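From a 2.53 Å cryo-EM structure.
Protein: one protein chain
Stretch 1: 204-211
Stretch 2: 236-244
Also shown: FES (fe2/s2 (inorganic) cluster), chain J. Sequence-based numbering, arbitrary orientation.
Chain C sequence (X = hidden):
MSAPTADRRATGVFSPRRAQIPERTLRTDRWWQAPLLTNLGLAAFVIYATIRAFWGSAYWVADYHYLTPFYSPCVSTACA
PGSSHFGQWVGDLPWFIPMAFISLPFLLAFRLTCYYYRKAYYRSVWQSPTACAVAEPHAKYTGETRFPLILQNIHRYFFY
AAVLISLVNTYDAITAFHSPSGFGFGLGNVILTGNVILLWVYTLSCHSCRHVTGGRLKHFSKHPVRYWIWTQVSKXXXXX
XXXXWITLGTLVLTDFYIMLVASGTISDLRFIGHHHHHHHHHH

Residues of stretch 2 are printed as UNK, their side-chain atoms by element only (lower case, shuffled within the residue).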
# COMPACT_ATOMS: atom_id res chain seq x y z
N LEU C 204 -7.11 25.34 23.01
CA LEU C 204 -5.95 25.39 22.14
C LEU C 204 -5.74 24.11 21.34
O LEU C 204 -4.93 24.12 20.41
CB LEU C 204 -4.69 25.68 22.96
CG LEU C 204 -4.63 27.06 23.62
CD1 LEU C 204 -3.27 27.28 24.26
CD2 LEU C 204 -4.93 28.15 22.61
N SER C 205 -6.45 23.03 21.65
CA SER C 205 -6.42 21.84 20.82
C SER C 205 -7.49 21.85 19.74
O SER C 205 -7.68 20.84 19.06
CB SER C 205 -6.56 20.59 21.69
OG SER C 205 -7.85 20.47 22.24
N CYS C 206 -8.18 22.98 19.58
CA CYS C 206 -9.24 23.09 18.58
C CYS C 206 -8.74 22.93 17.15
O CYS C 206 -7.63 23.36 16.82
CB CYS C 206 -9.98 24.42 18.74
SG CYS C 206 -10.84 24.97 17.25
N HIS C 207 -9.56 22.32 16.30
CA HIS C 207 -9.21 22.12 14.90
C HIS C 207 -9.11 23.44 14.15
O HIS C 207 -8.32 23.56 13.21
CB HIS C 207 -10.23 21.21 14.22
CG HIS C 207 -9.97 19.75 14.41
ND1 HIS C 207 -10.68 18.97 15.29
CD2 HIS C 207 -9.07 18.93 13.82
CE1 HIS C 207 -10.23 17.73 15.24
NE2 HIS C 207 -9.25 17.68 14.36
N SER C 208 -9.92 24.43 14.53
CA SER C 208 -9.80 25.75 13.92
C SER C 208 -8.53 26.46 14.37
O SER C 208 -7.95 27.22 13.59
CB SER C 208 -11.03 26.60 14.24
OG SER C 208 -12.18 26.09 13.60
N CYS C 209 -8.11 26.24 15.61
CA CYS C 209 -6.84 26.79 16.07
C CYS C 209 -5.68 26.21 15.27
O CYS C 209 -4.74 26.93 14.90
CB CYS C 209 -6.65 26.51 17.56
SG CYS C 209 -5.11 27.14 18.25
N ARG C 210 -5.72 24.91 14.99
CA ARG C 210 -4.68 24.27 14.19
C ARG C 210 -4.60 24.89 12.80
O ARG C 210 -3.51 25.12 12.28
CB ARG C 210 -4.96 22.77 14.09
CG ARG C 210 -3.79 21.94 13.61
CD ARG C 210 -4.23 20.51 13.38
NE ARG C 210 -3.15 19.68 12.87
CZ ARG C 210 -3.34 18.53 12.23
NH1 ARG C 210 -4.57 18.09 12.02
NH2 ARG C 210 -2.30 17.84 11.80
N HIS C 211 -5.76 25.16 12.19
CA HIS C 211 -5.79 25.79 10.88
C HIS C 211 -5.28 27.22 10.93
O HIS C 211 -4.49 27.64 10.07
CB HIS C 211 -7.21 25.73 10.33
CG HIS C 211 -7.39 26.46 9.04
ND1 HIS C 211 -8.01 27.69 8.96
CD2 HIS C 211 -7.05 26.13 7.77
CE1 HIS C 211 -8.04 28.09 7.71
NE2 HIS C 211 -7.46 27.16 6.96
N UNK C 236 -1.36 18.52 20.65
CA UNK C 236 -2.52 18.67 21.52
C UNK C 236 -3.80 18.16 20.85
O UNK C 236 -4.64 17.55 21.50
c UNK C 236 -1.80 19.65 24.21
c UNK C 236 -2.69 20.13 21.93
c UNK C 236 -1.80 20.63 23.06
c UNK C 236 -2.27 22.00 23.52
N UNK C 237 -3.95 18.42 19.55
CA UNK C 237 -5.16 18.10 18.82
C UNK C 237 -5.36 16.60 18.65
O UNK C 237 -6.49 16.16 18.47
c UNK C 237 -5.12 18.80 17.46
o UNK C 237 -6.38 17.77 15.72
c UNK C 237 -6.37 18.57 16.65
n UNK C 237 -7.44 19.28 16.99
N UNK C 238 -4.28 15.82 18.71
CA UNK C 238 -4.44 14.37 18.66
C UNK C 238 -5.27 13.83 19.82
O UNK C 238 -5.83 12.74 19.71
c UNK C 238 -3.07 13.68 18.64
o UNK C 238 -2.27 14.17 19.72
c UNK C 238 -2.37 13.93 17.33
N UNK C 239 -5.36 14.57 20.93
CA UNK C 239 -6.12 14.17 22.11
C UNK C 239 -7.35 15.04 22.33
O UNK C 239 -7.78 15.24 23.46
n UNK C 239 -5.89 9.38 22.93
c UNK C 239 -4.06 13.23 23.37
n UNK C 239 -4.80 11.22 22.10
c UNK C 239 -5.23 14.21 23.35
c UNK C 239 -5.44 10.08 21.90
c UNK C 239 -4.53 11.79 23.42
n UNK C 239 -5.65 9.64 20.67
N UNK C 240 -7.92 15.58 21.25
CA UNK C 240 -9.01 16.54 21.38
C UNK C 240 -10.30 15.88 21.89
O UNK C 240 -11.07 16.52 22.62
c UNK C 240 -10.53 20.52 20.90
n UNK C 240 -9.66 19.53 21.00
n UNK C 240 -11.45 20.17 20.03
c UNK C 240 -10.04 18.51 20.16
c UNK C 240 -9.26 17.24 20.05
c UNK C 240 -11.17 18.92 19.55
N UNK C 241 -10.55 14.63 21.50
CA UNK C 241 -11.69 13.89 22.04
C UNK C 241 -11.66 13.84 23.56
O UNK C 241 -12.69 14.03 24.21
c UNK C 241 -11.70 12.47 21.48
c UNK C 241 -11.51 9.24 22.15
s UNK C 241 -12.88 9.97 21.26
c UNK C 241 -12.87 11.63 21.95
N UNK C 242 -10.49 13.58 24.13
CA UNK C 242 -10.39 13.38 25.57
C UNK C 242 -10.59 14.69 26.33
O UNK C 242 -11.25 14.70 27.37
c UNK C 242 -7.29 12.27 27.62
c UNK C 242 -9.45 11.01 27.63
c UNK C 242 -8.78 12.34 27.35
c UNK C 242 -9.03 12.77 25.90
N UNK C 243 -10.04 15.78 25.82
CA UNK C 243 -10.09 17.05 26.54
C UNK C 243 -11.51 17.60 26.62
O UNK C 243 -11.85 18.25 27.60
c UNK C 243 -7.18 17.02 27.05
c UNK C 243 -5.85 16.64 27.08
c UNK C 243 -5.55 17.52 24.88
c UNK C 243 -7.71 17.65 25.93
c UNK C 243 -5.04 16.89 26.00
c UNK C 243 -6.88 17.90 24.85
c UNK C 243 -9.15 18.06 25.90
N UNK C 244 -12.35 17.33 25.62
CA UNK C 244 -13.73 17.78 25.67
C UNK C 244 -14.47 17.16 26.86
O UNK C 244 -15.08 17.87 27.67
c UNK C 244 -14.44 17.43 24.37
FE1 FES J . -13.46 21.11 18.75
FE2 FES J . -12.73 23.58 17.97
S1 FES J . -12.86 21.76 16.74
S2 FES J . -13.26 22.91 20.00

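Position 236 carries four side-chain carbons, forked at the second, and no polar atom. Its CB lies 3.9 Å from CB of Ser-205. Four carbons forked this way make Leu-236, whose CD1 lies 4.4 Å from CB of Leu-204, a loose apolar touch at the margin of the contact.

At position 237 two carbons lead to one oxygen and one nitrogen on the second, a short carboxamide. The nitrogen sits 2.6 Å from O of Ser-205. This is Asn-237, and ND2 donates to that carbonyl at a nearly straight 166°. The same ND2 lies over one face of the His-207 ring. OD1 is 3.2 Å from NE2 of His-207, but the angle is too poor for a hydrogen bond.

Position 238 has one carbon bearing an oxygen and a second carbon, and points away from stretch 1: Thr-238. Position 239 runs three carbons, a nitrogen, then a carbon with two more nitrogens, the guanidinium of Arg-239. It too points away, and its NE and NH2 make only weak bonds to O of Thr-238. Arg-239 occupies the N-cap position of the next helix.

Position 240 shows one carbon and a five-membered ring of three carbons and two nitrogens. One nitrogen approaches OG of Ser-205 and the other faces the cluster, so this is His-240. ND1 donates to OG of Ser-205 at a very short 2.4 Å, while NE2 binds FE1 of FES at 2.6 Å.

Position 241 is an unbranched chain of two carbons, a sulfur and a carbon, out of reach of stretch 1: Met-241. Position 242, four carbons forked at the second and equally remote, reads from its atoms as Leu-242. At position 243 one carbon precedes a six-carbon ring whose edge meets OG of Ser-205; this is Phe-243, with CD2 3.8 Å from OG of Ser-205. Position 244 has a single carbon and makes no contact: Ala-244.

The rule here is to let one small residue serve two partners. Ser-205, just past the end of a helix, offers its carbonyl to Asn-237 and its hydroxyl oxygen to His-240. A type I turn from Asn-237 to His-240 brings both donors to the same serine while the two intervening side chains point away. The cluster ties the stretches again: SG of Cys-206 binds FE2 of FES at 2.5 Å, while NE2 of His-240 binds FE1, with further ligands elsewhere in the structure. Apolar packing is slight; polar pairing and ligation of the two irons of one cluster define this contact.

Stretch 2 (236-244) LNTRHMLFA
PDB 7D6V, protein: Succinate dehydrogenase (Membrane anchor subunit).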